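Local coordinates for SH2 domain-containing protein 3C (Homo sapiens, PDB 3T6G) that acts as an adapter in cell adhesion and migration signalling, its C-terminal Cdc25-homology domain closed to canonical nucleotide exchange but required in that form for binding BCAR1, at residues Ala136-Arg139 with Gly143-Phe146; Lys59-Val64 with Met145-Ala150; Leu201-Phe206 with Glu261-Gly266. The protein carries 2 engineered substitutions. One frame throughout, in Å; residues are numbered along the deposited sequence.

Contact 1 (Ala136-Arg139 with Gly143-Phe146); sequences AELR and GNMF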
ATOM      1  N   ALA A 136      -8.396  10.417  13.069  1.00 54.95           N
ATOM      2  CA  ALA A 136      -7.556  11.533  13.488  1.00 57.81           C
ATOM      3  C   ALA A 136      -6.414  11.037  14.376  1.00 61.11           C
ATOM      4  O   ALA A 136      -5.296  11.543  14.306  1.00 62.74           O
ATOM      5  CB  ALA A 136      -8.388  12.649  14.193  1.00 41.24           C
ATOM      6  N   GLU A 137      -6.697  10.045  15.215  1.00 64.39           N
ATOM      7  CA  GLU A 137      -5.679   9.494  16.109  1.00 67.08           C
ATOM      8  C   GLU A 137      -4.613   8.708  15.323  1.00 66.39           C
ATOM      9  O   GLU A 137      -3.410   8.909  15.482  1.00 68.52           O
ATOM     10  CB  GLU A 137      -6.329   8.600  17.162  1.00 62.22           C
ATOM     11  CG  GLU A 137      -7.039   9.356  18.262  1.00 67.89           C
ATOM     12  CD  GLU A 137      -6.064  10.046  19.184  1.00 79.38           C
ATOM     13  OE1 GLU A 137      -4.993   9.459  19.457  1.00 78.99           O
ATOM     14  OE2 GLU A 137      -6.354  11.179  19.621  1.00 87.39           O
ATOM     15  N   LEU A 138      -5.070   7.802  14.479  1.00 53.66           N
ATOM     16  CA  LEU A 138      -4.182   7.112  13.571  1.00 53.76           C
ATOM     17  C   LEU A 138      -3.244   8.106  12.893  1.00 57.86           C
ATOM     18  O   LEU A 138      -2.032   7.888  12.809  1.00 57.50           O
ATOM     19  CB  LEU A 138      -5.012   6.350  12.546  1.00 43.92           C
ATOM     20  CG  LEU A 138      -5.737   5.175  13.190  1.00 51.11           C
ATOM     21  CD1 LEU A 138      -6.772   4.538  12.272  1.00 47.72           C
ATOM     22  CD2 LEU A 138      -4.705   4.149  13.686  1.00 53.01           C
ATOM     23  N   ARG A 139      -3.790   9.227  12.446  1.00 56.97           N
ATOM     24  CA  ARG A 139      -2.984  10.140  11.658  1.00 62.15           C
ATOM     25  C   ARG A 139      -2.025  10.947  12.495  1.00 68.41           C
ATOM     26  O   ARG A 139      -0.910  11.231  12.065  1.00 79.47           O
ATOM     27  CB  ARG A 139      -3.864  11.087  10.861  1.00 67.37           C
ATOM     28  CG  ARG A 139      -3.368  12.504  10.920  1.00 70.12           C
ATOM     29  CD  ARG A 139      -3.788  13.262   9.709  1.00 71.93           C
ATOM     30  NE  ARG A 139      -2.713  14.136   9.297  1.00 85.07           N
ATOM     31  CZ  ARG A 139      -2.704  15.440   9.506  1.00 99.31           C
ATOM     32  NH1 ARG A 139      -3.735  16.011  10.112  1.00105.85           N
ATOM     33  NH2 ARG A 139      -1.673  16.170   9.098  1.00105.19           N
ATOM     34  N   GLY A 143       0.785   8.255  13.924  1.00 64.54           N
ATOM     35  CA  GLY A 143       1.491   8.413  12.654  1.00 55.46           C
ATOM     36  C   GLY A 143       1.444   7.139  11.814  1.00 54.27           C
ATOM     37  O   GLY A 143       2.457   6.687  11.300  1.00 52.85           O
ATOM     38  N   ASN A 144       0.258   6.543  11.721  1.00 50.80           N
ATOM     39  CA  ASN A 144       0.036   5.318  10.972  1.00 52.04           C
ATOM     40  C   ASN A 144      -0.820   5.618   9.739  1.00 59.98           C
ATOM     41  O   ASN A 144      -2.049   5.569   9.822  1.00 62.07           O
ATOM     42  CB  ASN A 144      -0.643   4.257  11.876  1.00 33.47           C
ATOM     43  CG  ASN A 144      -1.031   3.021  11.111  1.00 43.87           C
ATOM     44  OD1 ASN A 144      -0.680   2.892   9.934  1.00 45.43           O
ATOM     45  ND2 ASN A 144      -1.768   2.107  11.751  1.00 36.46           N
ATOM     46  N   MET A 145      -0.176   5.946   8.608  1.00 60.77           N
ATOM     47  CA  MET A 145      -0.893   6.334   7.384  1.00 56.08           C
ATOM     48  C   MET A 145      -1.687   5.180   6.795  1.00 55.60           C
ATOM     49  O   MET A 145      -2.652   5.382   6.070  1.00 57.51           O
ATOM     50  CB  MET A 145       0.054   6.853   6.300  1.00 49.92           C
ATOM     51  CG  MET A 145       0.886   8.072   6.637  1.00 48.03           C
ATOM     52  SD  MET A 145      -0.077   9.459   7.296  1.00 63.89           S
ATOM     53  CE  MET A 145      -0.446   8.866   8.945  1.00 93.53           C
ATOM     54  N   PHE A 146      -1.263   3.962   7.084  1.00 51.66           N
ATOM     55  CA  PHE A 146      -1.920   2.794   6.502  1.00 51.45           C
ATOM     56  C   PHE A 146      -3.378   2.705   6.974  1.00 62.10           C
ATOM     57  O   PHE A 146      -4.303   2.867   6.178  1.00 70.63           O
ATOM     58  CB  PHE A 146      -1.123   1.517   6.820  1.00 41.53           C
ATOM     59  CG  PHE A 146      -1.810   0.229   6.390  1.00 45.21           C
ATOM     60  CD1 PHE A 146      -1.703  -0.238   5.108  1.00 45.69           C
ATOM     61  CD2 PHE A 146      -2.543  -0.508   7.282  1.00 47.55           C
ATOM     62  CE1 PHE A 146      -2.317  -1.403   4.727  1.00 49.76           C
ATOM     63  CE2 PHE A 146      -3.156  -1.676   6.900  1.00 52.57           C
ATOM     64  CZ  PHE A 146      -3.051  -2.121   5.628  1.00 51.49           C
TER
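Leu138 and Asn144 make the tight half of this contact, and one backbone bond holds it: Asn144 N donates to Leu138 O over 2.9 Å, with an N-H...O angle of 171°. The chain leaves the helical path at Gly143, which has a positive phi, and Asn144 N then returns to a carbonyl six residues earlier, outside the i+4 pattern of the helix. Gly143 N does come within 3.1 Å of Leu138 O, but its angle is too poor for a second bond. Gly143 CA packs 3.7 Å from Arg139 O. Beside the bond the two side chains run the same way, with Leu138 CD2 resting 4.1 Å from Asn144 ND2. With CG anti to its backbone N (chi1 174°), Asn144 occupies the N-cap of the next helix, where OD1 accepts a weak bond from Phe146 N, 3.1 Å long and bent to 124°. Its ND2 is taken by Asp61 and Thr58. The amide therefore serves the helix start through one atom and helix 50-64 through the other.

Packing is looser at Arg139, which is partly exposed and whose CB points away. Here the contact is carried by Met145, which also leaves its backbone heading away but bends at chi2 and chi3, bringing CE back to 3.9 Å from Arg139 CA. The guanidinium makes a cation-pi contact with Phe188 instead. In the all-helical Ras-GEF domain this turn joins helix 121-140 to helix 145-155. Helix 50-64 packs beside Leu138 and Asn144, helix 175-193 beside Arg139 and Met145, and the loop at Phe206 bonds to the backbone of Gly143 and Met145.

Contact 2 (Lys59-Val64 with Met145-Ala150); sequences KVDCLV and MFSFAA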
ATOM      1  N   LYS A  59      -0.370  -1.637  16.085  1.00 68.97           N
ATOM      2  CA  LYS A  59       0.489  -2.748  16.486  1.00 63.47           C
ATOM      3  C   LYS A  59       0.385  -3.864  15.459  1.00 59.05           C
ATOM      4  O   LYS A  59       1.384  -4.366  14.946  1.00 54.31           O
ATOM      5  CB  LYS A  59       0.075  -3.286  17.849  1.00 64.36           C
ATOM      6  CG  LYS A  59       1.221  -3.876  18.660  1.00 70.78           C
ATOM      7  CD  LYS A  59       1.494  -5.343  18.375  1.00 71.73           C
ATOM      8  CE  LYS A  59       1.522  -6.183  19.683  1.00 92.17           C
ATOM      9  NZ  LYS A  59       2.585  -5.802  20.671  1.00 83.14           N
ATOM     10  N   VAL A  60      -0.845  -4.251  15.168  1.00 50.51           N
ATOM     11  CA  VAL A  60      -1.082  -5.350  14.261  1.00 47.02           C
ATOM     12  C   VAL A  60      -0.623  -4.975  12.851  1.00 56.21           C
ATOM     13  O   VAL A  60      -0.073  -5.795  12.133  1.00 53.66           O
ATOM     14  CB  VAL A  60      -2.564  -5.697  14.279  1.00 46.10           C
ATOM     15  CG1 VAL A  60      -2.867  -6.782  13.285  1.00 45.33           C
ATOM     16  CG2 VAL A  60      -2.967  -6.143  15.707  1.00 49.68           C
ATOM     17  N   ASP A  61      -0.852  -3.719  12.478  1.00 55.98           N
ATOM     18  CA  ASP A  61      -0.542  -3.225  11.158  1.00 50.73           C
ATOM     19  C   ASP A  61       0.946  -3.411  10.937  1.00 59.86           C
ATOM     20  O   ASP A  61       1.397  -3.899   9.895  1.00 64.16           O
ATOM     21  CB  ASP A  61      -0.868  -1.717  11.060  1.00 42.77           C
ATOM     22  CG  ASP A  61      -2.329  -1.440  10.709  1.00 51.51           C
ATOM     23  OD1 ASP A  61      -3.041  -2.394  10.302  1.00 45.97           O
ATOM     24  OD2 ASP A  61      -2.751  -0.250  10.831  1.00 53.62           O
ATOM     25  N   CYS A  62       1.699  -2.973  11.933  1.00 53.30           N
ATOM     26  CA  CYS A  62       3.134  -3.024  11.908  1.00 53.30           C
ATOM     27  C   CYS A  62       3.706  -4.444  11.958  1.00 57.26           C
ATOM     28  O   CYS A  62       4.788  -4.706  11.429  1.00 61.52           O
ATOM     29  CB  CYS A  62       3.663  -2.194  13.051  1.00 58.46           C
ATOM     30  SG  CYS A  62       3.455  -0.450  12.752  1.00 54.80           S
ATOM     31  N   LEU A  63       2.993  -5.365  12.590  1.00 54.34           N
ATOM     32  CA  LEU A  63       3.478  -6.742  12.627  1.00 52.11           C
ATOM     33  C   LEU A  63       3.331  -7.338  11.229  1.00 60.88           C
ATOM     34  O   LEU A  63       4.224  -8.029  10.744  1.00 66.31           O
ATOM     35  CB  LEU A  63       2.720  -7.579  13.671  1.00 37.73           C
ATOM     36  CG  LEU A  63       3.215  -7.464  15.130  1.00 52.92           C
ATOM     37  CD1 LEU A  63       2.212  -7.983  16.186  1.00 39.17           C
ATOM     38  CD2 LEU A  63       4.548  -8.202  15.319  1.00 51.35           C
ATOM     39  N   VAL A  64       2.201  -7.052  10.587  1.00 54.77           N
ATOM     40  CA  VAL A  64       1.868  -7.643   9.303  1.00 55.96           C
ATOM     41  C   VAL A  64       2.766  -7.057   8.235  1.00 60.45           C
ATOM     42  O   VAL A  64       3.201  -7.745   7.318  1.00 59.79           O
ATOM     43  CB  VAL A  64       0.407  -7.366   8.907  1.00 53.69           C
ATOM     44  CG1 VAL A  64       0.176  -7.689   7.427  1.00 55.17           C
ATOM     45  CG2 VAL A  64      -0.557  -8.166   9.792  1.00 48.21           C
ATOM     46  N   MET A 145      -0.176   5.946   8.608  1.00 60.77           N
ATOM     47  CA  MET A 145      -0.893   6.334   7.384  1.00 56.08           C
ATOM     48  C   MET A 145      -1.687   5.180   6.795  1.00 55.60           C
ATOM     49  O   MET A 145      -2.652   5.382   6.070  1.00 57.51           O
ATOM     50  CB  MET A 145       0.054   6.853   6.300  1.00 49.92           C
ATOM     51  CG  MET A 145       0.886   8.072   6.637  1.00 48.03           C
ATOM     52  SD  MET A 145      -0.077   9.459   7.296  1.00 63.89           S
ATOM     53  CE  MET A 145      -0.446   8.866   8.945  1.00 93.53           C
ATOM     54  N   PHE A 146      -1.263   3.962   7.084  1.00 51.66           N
ATOM     55  CA  PHE A 146      -1.920   2.794   6.502  1.00 51.45           C
ATOM     56  C   PHE A 146      -3.378   2.705   6.974  1.00 62.10           C
ATOM     57  O   PHE A 146      -4.303   2.867   6.178  1.00 70.63           O
ATOM     58  CB  PHE A 146      -1.123   1.517   6.820  1.00 41.53           C
ATOM     59  CG  PHE A 146      -1.810   0.229   6.390  1.00 45.21           C
ATOM     60  CD1 PHE A 146      -1.703  -0.238   5.108  1.00 45.69           C
ATOM     61  CD2 PHE A 146      -2.543  -0.508   7.282  1.00 47.55           C
ATOM     62  CE1 PHE A 146      -2.317  -1.403   4.727  1.00 49.76           C
ATOM     63  CE2 PHE A 146      -3.156  -1.676   6.900  1.00 52.57           C
ATOM     64  CZ  PHE A 146      -3.051  -2.121   5.628  1.00 51.49           C
ATOM     65  N   SER A 147      -3.587   2.474   8.268  1.00 60.37           N
ATOM     66  CA  SER A 147      -4.951   2.386   8.811  1.00 54.79           C
ATOM     67  C   SER A 147      -5.724   3.711   8.838  1.00 50.82           C
ATOM     68  O   SER A 147      -6.946   3.724   8.713  1.00 51.66           O
ATOM     69  CB  SER A 147      -4.973   1.687  10.175  1.00 47.41           C
ATOM     70  OG  SER A 147      -5.030   0.273   9.968  1.00 52.69           O
ATOM     71  N   PHE A 148      -5.013   4.818   8.988  1.00 46.18           N
ATOM     72  CA  PHE A 148      -5.615   6.115   8.750  1.00 53.34           C
ATOM     73  C   PHE A 148      -6.402   6.108   7.435  1.00 62.85           C
ATOM     74  O   PHE A 148      -7.563   6.489   7.399  1.00 59.90           O
ATOM     75  CB  PHE A 148      -4.544   7.189   8.700  1.00 48.91           C
ATOM     76  CG  PHE A 148      -5.031   8.488   8.124  1.00 59.39           C
ATOM     77  CD1 PHE A 148      -6.005   9.230   8.786  1.00 57.38           C
ATOM     78  CD2 PHE A 148      -4.509   8.978   6.921  1.00 62.10           C
ATOM     79  CE1 PHE A 148      -6.464  10.430   8.262  1.00 55.88           C
ATOM     80  CE2 PHE A 148      -4.960  10.195   6.376  1.00 62.67           C
ATOM     81  CZ  PHE A 148      -5.947  10.919   7.050  1.00 59.70           C
ATOM     82  N   ALA A 149      -5.775   5.645   6.357  1.00 63.86           N
ATOM     83  CA  ALA A 149      -6.405   5.669   5.036  1.00 56.87           C
ATOM     84  C   ALA A 149      -7.428   4.560   4.899  1.00 58.66           C
ATOM     85  O   ALA A 149      -8.388   4.680   4.145  1.00 58.46           O
ATOM     86  CB  ALA A 149      -5.351   5.556   3.923  1.00 53.37           C
ATOM     87  N   ALA A 150      -7.206   3.456   5.603  1.00 53.71           N
ATOM     88  CA  ALA A 150      -8.198   2.399   5.611  1.00 55.64           C
ATOM     89  C   ALA A 150      -9.468   2.887   6.346  1.00 57.51           C
ATOM     90  O   ALA A 150     -10.582   2.453   6.039  1.00 57.39           O
ATOM     91  CB  ALA A 150      -7.624   1.128   6.266  1.00 49.76           C
TER
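Asp61 reaches from helix 50-64 to two consecutive residues of helix 145-155, and its carboxylate meets each of them differently. Toward Phe146 it comes up at the ring edge, its plane turned 83° from that of the ring. OD2 lies in the ring plane, 3.6 Å from Phe146 CD2, while OD1 is near the plane and 3.5 Å from Phe146 CE2. Both oxygens thus approach ring hydrogens, not the pi face. The ring is put there by a first torsion that sets CG anti to the backbone N (chi1 173°), and it also stacks on Phe206.

Toward Ser147 the contact is a hydrogen bond, with OG donating to Asp61 OD2. The modelled OG-OD2 separation is 2.5 Å, very short; at this resolution the value is weak evidence of unusual strength. No other residue pair touches here. The nearest CA atoms, those of Asp61 and Ser147, stand 7.5 Å apart, so the two segments meet through side chains alone, one pair polar and one at a ring edge, and the area buried between them is small at 112 Å².

Further partners share the work between the oxygens. OD1 forms a salt bridge with Arg102 NE from helix 93-115, and OD2 also receives Asn144 ND2, just ahead of helix 145-155. Asp61 therefore ties three helices of the Cdc25-homology core together.

The chemistry is that of a buried carboxylate with donors on both oxygens. Arg102 probably balances its charge, the two neutral donors would further stabilise the anion, and the slightly positive rim of the Phe146 ring is likely to add a modest electrostatic gain.

Contact 3 (Leu201-Phe206 with Glu261-Gly266); sequences LSNTTF and EVKLQG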
ATOM      1  N   LEU A 201       8.519  12.709   9.081  1.00106.57           N
ATOM      2  CA  LEU A 201       9.130  11.402   9.197  1.00100.00           C
ATOM      3  C   LEU A 201       9.365  11.054  10.677  1.00 97.35           C
ATOM      4  O   LEU A 201       9.289   9.890  11.073  1.00 90.54           O
ATOM      5  CB  LEU A 201      10.445  11.423   8.412  1.00 99.40           C
ATOM      6  CG  LEU A 201      11.221  10.181   7.983  1.00 87.77           C
ATOM      7  CD1 LEU A 201      10.476   9.370   6.936  1.00 76.92           C
ATOM      8  CD2 LEU A 201      12.550  10.657   7.440  1.00 90.23           C
ATOM      9  N   SER A 202       9.621  12.070  11.497  1.00 95.47           N
ATOM     10  CA  SER A 202       9.960  11.845  12.902  1.00 96.84           C
ATOM     11  C   SER A 202       8.811  11.311  13.771  1.00 96.12           C
ATOM     12  O   SER A 202       9.051  10.768  14.850  1.00101.55           O
ATOM     13  CB  SER A 202      10.526  13.116  13.527  1.00100.12           C
ATOM     14  OG  SER A 202       9.487  14.013  13.860  1.00106.87           O
ATOM     15  N   ASN A 203       7.571  11.470  13.318  1.00 88.83           N
ATOM     16  CA  ASN A 203       6.437  10.885  14.034  1.00 87.64           C
ATOM     17  C   ASN A 203       5.879   9.687  13.310  1.00 79.20           C
ATOM     18  O   ASN A 203       4.920   9.070  13.771  1.00 92.89           O
ATOM     19  CB  ASN A 203       5.316  11.911  14.273  1.00100.54           C
ATOM     20  CG  ASN A 203       4.203  11.373  15.191  1.00 97.95           C
ATOM     21  OD1 ASN A 203       4.388  11.252  16.401  1.00 90.59           O
ATOM     22  ND2 ASN A 203       3.046  11.057  14.608  1.00 94.50           N
ATOM     23  N   THR A 204       6.492   9.334  12.186  1.00 66.53           N
ATOM     24  CA  THR A 204       5.947   8.279  11.341  1.00 57.30           C
ATOM     25  C   THR A 204       6.336   6.879  11.783  1.00 60.07           C
ATOM     26  O   THR A 204       7.450   6.626  12.257  1.00 61.38           O
ATOM     27  CB  THR A 204       6.345   8.474   9.875  1.00 60.11           C
ATOM     28  OG1 THR A 204       6.038   9.817   9.483  1.00 83.88           O
ATOM     29  CG2 THR A 204       5.586   7.517   8.991  1.00 48.33           C
ATOM     30  N   THR A 205       5.421   5.962  11.522  1.00 53.37           N
ATOM     31  CA  THR A 205       5.395   4.671  12.145  1.00 43.78           C
ATOM     32  C   THR A 205       4.966   3.714  11.071  1.00 54.31           C
ATOM     33  O   THR A 205       5.285   2.531  11.097  1.00 69.00           O
ATOM     34  CB  THR A 205       4.317   4.727  13.267  1.00 63.20           C
ATOM     35  OG1 THR A 205       4.908   4.498  14.561  1.00 61.27           O
ATOM     36  CG2 THR A 205       3.183   3.767  12.996  1.00 43.65           C
ATOM     37  N   PHE A 206       4.225   4.239  10.108  1.00 51.66           N
ATOM     38  CA  PHE A 206       3.797   3.461   8.964  1.00 49.36           C
ATOM     39  C   PHE A 206       3.419   4.419   7.842  1.00 65.35           C
ATOM     40  O   PHE A 206       2.320   4.955   7.828  1.00 73.01           O
ATOM     41  CB  PHE A 206       2.615   2.602   9.347  1.00 41.56           C
ATOM     42  CG  PHE A 206       2.306   1.534   8.357  1.00 42.44           C
ATOM     43  CD1 PHE A 206       1.690   0.371   8.758  1.00 44.07           C
ATOM     44  CD2 PHE A 206       2.658   1.683   7.035  1.00 48.43           C
ATOM     45  CE1 PHE A 206       1.414  -0.621   7.863  1.00 44.92           C
ATOM     46  CE2 PHE A 206       2.372   0.695   6.125  1.00 47.66           C
ATOM     47  CZ  PHE A 206       1.743  -0.452   6.536  1.00 43.74           C
ATOM     48  N   GLU A 261       8.373   1.182  17.913  1.00 66.69           N
ATOM     49  CA  GLU A 261       8.695   0.449  19.126  1.00 69.45           C
ATOM     50  C   GLU A 261       8.706   1.377  20.343  1.00 71.15           C
ATOM     51  O   GLU A 261       8.321   0.976  21.453  1.00 71.77           O
ATOM     52  CB  GLU A 261      10.006  -0.346  18.982  1.00 68.28           C
ATOM     53  CG  GLU A 261       9.817  -1.829  19.314  1.00 74.58           C
ATOM     54  CD  GLU A 261      11.036  -2.693  19.025  1.00 86.88           C
ATOM     55  OE1 GLU A 261      10.863  -3.789  18.433  1.00 85.76           O
ATOM     56  OE2 GLU A 261      12.159  -2.294  19.404  1.00 91.87           O
ATOM     57  N   VAL A 262       9.145   2.614  20.122  1.00 66.20           N
ATOM     58  CA  VAL A 262       9.145   3.634  21.158  1.00 71.55           C
ATOM     59  C   VAL A 262       7.743   4.157  21.474  1.00 75.62           C
ATOM     60  O   VAL A 262       7.448   4.530  22.600  1.00 76.77           O
ATOM     61  CB  VAL A 262       9.957   4.838  20.748  1.00 63.86           C
ATOM     62  CG1 VAL A 262       9.667   5.990  21.714  1.00 71.96           C
ATOM     63  CG2 VAL A 262      11.399   4.494  20.764  1.00 57.02           C
ATOM     64  N   LYS A 263       6.888   4.192  20.466  1.00 67.54           N
ATOM     65  CA  LYS A 263       5.554   4.724  20.628  1.00 64.17           C
ATOM     66  C   LYS A 263       4.689   3.695  21.342  1.00 71.13           C
ATOM     67  O   LYS A 263       3.615   4.011  21.839  1.00 69.53           O
ATOM     68  CB  LYS A 263       4.974   5.065  19.250  1.00 58.07           C
ATOM     69  CG  LYS A 263       3.665   5.795  19.304  1.00 63.59           C
ATOM     70  CD  LYS A 263       3.026   5.963  17.937  1.00 65.15           C
ATOM     71  CE  LYS A 263       3.727   7.026  17.118  1.00 64.11           C
ATOM     72  NZ  LYS A 263       4.070   8.206  17.931  1.00 55.75           N
ATOM     73  N   LEU A 264       5.158   2.453  21.387  1.00 74.85           N
ATOM     74  CA  LEU A 264       4.358   1.374  21.957  1.00 64.36           C
ATOM     75  C   LEU A 264       5.031   0.768  23.181  1.00 65.48           C
ATOM     76  O   LEU A 264       4.600  -0.265  23.694  1.00 64.84           O
ATOM     77  CB  LEU A 264       4.042   0.302  20.901  1.00 56.85           C
ATOM     78  CG  LEU A 264       2.985   0.725  19.857  1.00 67.04           C
ATOM     79  CD1 LEU A 264       2.658  -0.361  18.857  1.00 69.10           C
ATOM     80  CD2 LEU A 264       1.704   1.151  20.530  1.00 68.40           C
ATOM     81  N   GLN A 265       6.092   1.407  23.661  1.00 68.76           N
ATOM     82  CA  GLN A 265       6.741   0.889  24.856  1.00 75.48           C
ATOM     83  C   GLN A 265       5.849   1.161  26.066  1.00 95.97           C
ATOM     84  O   GLN A 265       5.526   2.309  26.383  1.00107.93           O
ATOM     85  CB  GLN A 265       8.170   1.426  25.030  1.00 74.33           C
ATOM     86  CG  GLN A 265       8.335   2.932  25.171  1.00 78.74           C
ATOM     87  CD  GLN A 265       9.781   3.387  24.960  1.00 88.35           C
ATOM     88  OE1 GLN A 265      10.553   2.730  24.260  1.00 93.85           O
ATOM     89  NE2 GLN A 265      10.148   4.513  25.566  1.00 90.42           N
ATOM     90  N   GLY A 266       5.426   0.090  26.722  1.00 97.17           N
ATOM     91  CA  GLY A 266       4.472   0.206  27.804  1.00 90.32           C
ATOM     92  C   GLY A 266       3.068  -0.098  27.319  1.00 83.85           C
ATOM     93  O   GLY A 266       2.113  -0.008  28.078  1.00 81.89           O
TER
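The backbones of the two segments stay well apart: the closest CA atoms, of Thr205 and Lys263, are 8.5 Å from each other, and no main-chain bond crosses. Leu201-Asn203 form a 3-10 turn, marked by Thr204 N donating to Leu201 O over 3.1 Å, after which the chain runs on as loop. Facing it is helix 253-263 with the loop that follows.

Of segment 261-266, Lys263 is the residue that makes the contact. Its chain starts extended, with CG anti to the backbone N (chi1 -172°), then bends at chi3 and chi4 on its way to Asn203 OD1. It crosses the side chains of Thr205 and Asn203 at about a right angle. CE passes 3.8 Å from Thr205 OG1, a packing contact, and NZ ends 3.4 Å from Asn203 OD1 in a weak hydrogen bond. The same ammonium also donates to Thr141 O, its stronger partner. Replacing this residue with an alanine would probably leave Asn203 OD1 and Thr141 O without their charged donor and open a gap beside Thr205. Because Lys263 also touches a crystal neighbour, its exact pose deserves some caution.

Asn203 ND2 bonds weakly to Gly140 O, so the amide and the ammonium both meet backbone carbonyls where helix 121-140 ends. The loop 201-206 touches both that helix end and helix 253-263, whose Asn259 binds Thr204 O, while Thr205 reaches Thr58 of helix 50-64.

Overall arrangement
Contacts 1 and 2 share Met145 and Phe146 at the start of helix 145-155, and their centres are 8 Å apart; a probable hydrogen bond from Asn144 ND2 to Asp61 OD2, 2.7 Å, links them directly. Contact 3 lies further out, its centre about 11 Å from that of contact 1, 12 Å from that of contact 2 and 18 Å from that of the chain. It is nonetheless coupled through Phe206: Met145 N reaches Phe206 O at 2.8 Å, and Phe206 N reaches Gly143 O at 3.2 Å. All three belong to the Ras-GEF region, where they join helices near the core to a more peripheral loop.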